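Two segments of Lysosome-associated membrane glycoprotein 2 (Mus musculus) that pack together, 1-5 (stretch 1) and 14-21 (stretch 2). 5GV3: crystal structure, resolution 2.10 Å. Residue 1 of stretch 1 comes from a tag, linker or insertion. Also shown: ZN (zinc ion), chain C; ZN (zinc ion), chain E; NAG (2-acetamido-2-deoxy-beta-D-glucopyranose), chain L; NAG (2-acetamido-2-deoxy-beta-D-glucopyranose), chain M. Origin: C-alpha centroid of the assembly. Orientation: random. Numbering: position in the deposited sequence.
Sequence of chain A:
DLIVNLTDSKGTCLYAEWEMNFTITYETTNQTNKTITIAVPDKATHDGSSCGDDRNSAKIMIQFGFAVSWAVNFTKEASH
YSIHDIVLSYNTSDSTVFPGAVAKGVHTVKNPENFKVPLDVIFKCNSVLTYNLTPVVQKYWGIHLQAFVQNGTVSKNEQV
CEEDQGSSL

Stretch 1, residues 1-5: DLIVN
Stretch 2, residues 14-21: LYAEWEMN

Residues 2-5 and 14-21 are neighbouring strands of one sheet, running antiparallel with 178° between their N-to-C directions and 4.7 Å between their axes. Backbone torsions are extended throughout, from phi/psi -60/123 at Leu2 to -170/169 at Trp18, with Ile3, Val4 and Ala16 at -132/123, -121/107 and -142/126. The register pairs Leu2 with Trp18, Ile3 with Glu17, Val4 with Ala16 and Asn5 with Tyr15; their CA atoms lie 5.3, 4.6, 5.0 and 4.7 Å apart, the wider spacings belonging to the hydrogen-bonded pairs.

Val4 and Ala16 close a complete ring: Val4 N donates to Ala16 O at 2.8 Å, and Ala16 N to Val4 O at 2.9 Å. At the next such pair, Trp18 N donates to Leu2 O at 3.0 Å. Between them the CA hydrogens also meet carbonyls, with Ile3 CA 3.3 Å from Ala16 O and Glu17 CA 3.3 Å from Leu2 O.

The face carrying Leu2, Val4, Ala16 and Trp18 is buried and apolar. Trp18 (chi1 80°, p; chi2 107°) points its CA-to-CB bond to this face of the sheet, and the end of its indole comes nearer the first strand, offering a flat floor. Leu2 (m, t) sits on it: Leu2 CB lies 3.7 Å from the centroid of the Trp18 six-membered ring, 1° off the normal, a CH-pi contact. Leu2 CD1 reaches on to Met20 CG at 3.7 Å; the long, flexible methionine (p, t, p) suits this margin. Val4 (t) meets the indole edge instead, its CG2 3.8 Å from Trp18 CH2. Opposite Val4, the small Ala16 leaves room for the branched side chain, with the two CB atoms 4.3 Å apart, while Val4 CG1 approaches Leu14 CD2 at 4.2 Å.

Ile3, Glu17, Asn5 and Tyr15 occupy the other face, which is more polar. Tyr15 (chi1 -176°, t; chi2 87°) places its ring beside both first-strand side chains: Asn5 CG lies at its edge, 4.0 Å from Tyr15 CD1, and Ile3 CG2 is 4.1 Å from Tyr15 CE1. Asn5 (t) carries a glycan, its ND2 bonded to NAG C1 at 1.4 Å, and the O7 of the NAG N-acetyl group lies over one ring face, 3.3 Å from Tyr15 CE1. The phenol thus combines an apolar flank with a polar tip: Tyr15 OH donates to Glu17 OE1 at 2.6 Å. Glu17 (t, t) extends its carboxylate to grip a zinc ion, with OE1 and OE2 each 2.0 Å from ZN.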

# COMPACT_ATOMS: atom_id res chain seq x y z
N ASP A 1 -0.25 4.31 11.39
CA ASP A 1 -0.40 2.96 11.92
C ASP A 1 -1.54 2.28 11.19
O ASP A 1 -2.52 1.87 11.80
CB ASP A 1 -0.73 3.03 13.39
CG ASP A 1 -1.94 3.86 13.66
OD1 ASP A 1 -2.26 4.70 12.84
OD2 ASP A 1 -2.57 3.67 14.72
N LEU A 2 -1.40 2.14 9.88
CA LEU A 2 -2.48 1.59 9.05
C LEU A 2 -2.91 0.17 9.43
O LEU A 2 -2.09 -0.75 9.47
CB LEU A 2 -2.08 1.66 7.58
CG LEU A 2 -1.75 3.12 7.18
CD1 LEU A 2 -1.24 3.19 5.75
CD2 LEU A 2 -2.90 4.09 7.42
N ILE A 3 -4.19 -0.00 9.74
CA ILE A 3 -4.72 -1.32 10.06
C ILE A 3 -5.99 -1.57 9.28
O ILE A 3 -6.95 -0.81 9.36
CB ILE A 3 -5.03 -1.50 11.56
CG1 ILE A 3 -3.74 -1.46 12.38
CG2 ILE A 3 -5.73 -2.83 11.78
CD1 ILE A 3 -3.99 -1.24 13.87
N VAL A 4 -5.97 -2.65 8.51
CA VAL A 4 -7.14 -3.09 7.77
C VAL A 4 -7.47 -4.50 8.22
O VAL A 4 -6.75 -5.44 7.89
CB VAL A 4 -6.91 -3.01 6.26
CG1 VAL A 4 -8.10 -3.57 5.48
CG2 VAL A 4 -6.64 -1.57 5.85
N ASN A 5 -8.54 -4.63 8.99
CA ASN A 5 -8.96 -5.91 9.54
C ASN A 5 -10.35 -6.24 9.00
O ASN A 5 -11.36 -5.80 9.56
CB ASN A 5 -8.95 -5.84 11.07
CG ASN A 5 -9.35 -7.15 11.74
OD1 ASN A 5 -9.63 -8.15 11.08
ND2 ASN A 5 -9.36 -7.15 13.07
N LEU A 14 -9.01 -11.13 6.19
CA LEU A 14 -7.80 -10.42 5.76
C LEU A 14 -7.31 -9.50 6.88
O LEU A 14 -8.09 -8.74 7.45
CB LEU A 14 -8.05 -9.61 4.49
CG LEU A 14 -6.86 -8.81 3.90
CD1 LEU A 14 -6.90 -8.78 2.38
CD2 LEU A 14 -6.77 -7.37 4.45
N TYR A 15 -6.02 -9.57 7.19
CA TYR A 15 -5.45 -8.66 8.16
C TYR A 15 -4.22 -7.98 7.57
O TYR A 15 -3.36 -8.63 6.96
CB TYR A 15 -5.07 -9.37 9.47
CG TYR A 15 -4.55 -8.41 10.53
CD1 TYR A 15 -5.43 -7.75 11.38
CD2 TYR A 15 -3.20 -8.15 10.66
CE1 TYR A 15 -4.97 -6.86 12.34
CE2 TYR A 15 -2.73 -7.26 11.61
CZ TYR A 15 -3.62 -6.63 12.45
OH TYR A 15 -3.16 -5.74 13.39
N ALA A 16 -4.14 -6.66 7.74
CA ALA A 16 -3.00 -5.90 7.27
C ALA A 16 -2.65 -4.80 8.27
O ALA A 16 -3.51 -4.02 8.66
CB ALA A 16 -3.28 -5.31 5.89
N GLU A 17 -1.39 -4.77 8.68
CA GLU A 17 -0.86 -3.79 9.61
C GLU A 17 0.46 -3.30 9.03
O GLU A 17 1.35 -4.11 8.78
CB GLU A 17 -0.70 -4.45 11.00
CG GLU A 17 -0.01 -3.72 12.18
CD GLU A 17 0.09 -4.63 13.44
OE1 GLU A 17 -0.55 -5.70 13.47
OE2 GLU A 17 0.79 -4.32 14.42
N TRP A 18 0.59 -2.00 8.78
CA TRP A 18 1.79 -1.47 8.13
C TRP A 18 1.85 0.07 8.15
O TRP A 18 0.88 0.74 8.50
CB TRP A 18 1.87 -1.96 6.68
CG TRP A 18 1.00 -1.22 5.71
CD1 TRP A 18 1.42 -0.34 4.77
CD2 TRP A 18 -0.44 -1.29 5.57
NE1 TRP A 18 0.36 0.15 4.06
CE2 TRP A 18 -0.80 -0.42 4.53
CE3 TRP A 18 -1.44 -1.99 6.24
CZ2 TRP A 18 -2.12 -0.23 4.12
CZ3 TRP A 18 -2.76 -1.81 5.83
CH2 TRP A 18 -3.08 -0.93 4.79
N GLU A 19 3.02 0.60 7.79
CA GLU A 19 3.20 2.04 7.66
C GLU A 19 3.75 2.37 6.27
O GLU A 19 4.56 1.63 5.73
CB GLU A 19 4.13 2.58 8.76
CG GLU A 19 3.58 2.38 10.19
CD GLU A 19 4.24 3.27 11.24
OE1 GLU A 19 4.49 4.46 10.93
OE2 GLU A 19 4.48 2.81 12.38
N MET A 20 3.32 3.47 5.68
CA MET A 20 3.86 3.88 4.37
C MET A 20 3.94 5.38 4.19
O MET A 20 3.16 6.13 4.77
CB MET A 20 3.01 3.25 3.25
CG MET A 20 1.52 3.57 3.33
SD MET A 20 0.52 3.09 1.88
CE MET A 20 1.04 1.46 1.61
N ASN A 21 4.93 5.82 3.42
CA ASN A 21 4.97 7.21 3.00
C ASN A 21 5.48 7.28 1.55
O ASN A 21 6.05 6.31 1.02
CB ASN A 21 5.73 8.12 4.00
CG ASN A 21 7.23 7.86 4.11
OD1 ASN A 21 7.86 7.29 3.23
ND2 ASN A 21 7.80 8.34 5.23
ZN ZN C . 0.15 -6.02 15.32
ZN ZN E . 5.31 4.60 12.75
C1 NAG L . -9.73 -8.30 13.82
C2 NAG L . -8.96 -8.42 15.16
C3 NAG L . -9.51 -9.56 16.02
C4 NAG L . -11.02 -9.44 16.16
C5 NAG L . -11.67 -9.34 14.78
C6 NAG L . -13.16 -9.13 14.84
C7 NAG L . -6.79 -9.48 14.37
C8 NAG L . -7.54 -10.63 13.74
N2 NAG L . -7.51 -8.51 14.99
O3 NAG L . -8.90 -9.54 17.31
O4 NAG L . -11.53 -10.58 16.84
O5 NAG L . -11.13 -8.21 14.09
O6 NAG L . -13.49 -7.75 14.76
O7 NAG L . -5.57 -9.42 14.32
C1 NAG M . 9.19 8.25 5.61
C2 NAG M . 9.55 9.22 6.74
C3 NAG M . 11.03 9.11 7.09
C4 NAG M . 11.40 7.66 7.37
C5 NAG M . 10.96 6.76 6.22
C6 NAG M . 11.18 5.29 6.51
C7 NAG M . 8.26 11.30 7.00
C8 NAG M . 8.04 12.70 6.51
N2 NAG M . 9.22 10.60 6.39
O3 NAG M . 11.33 9.91 8.22
O4 NAG M . 12.81 7.54 7.56
O5 NAG M . 9.55 6.92 6.00
O6 NAG M . 10.31 4.86 7.55
O7 NAG M . 7.59 10.82 7.92
O HOH W 1 -0.85 -7.85 15.20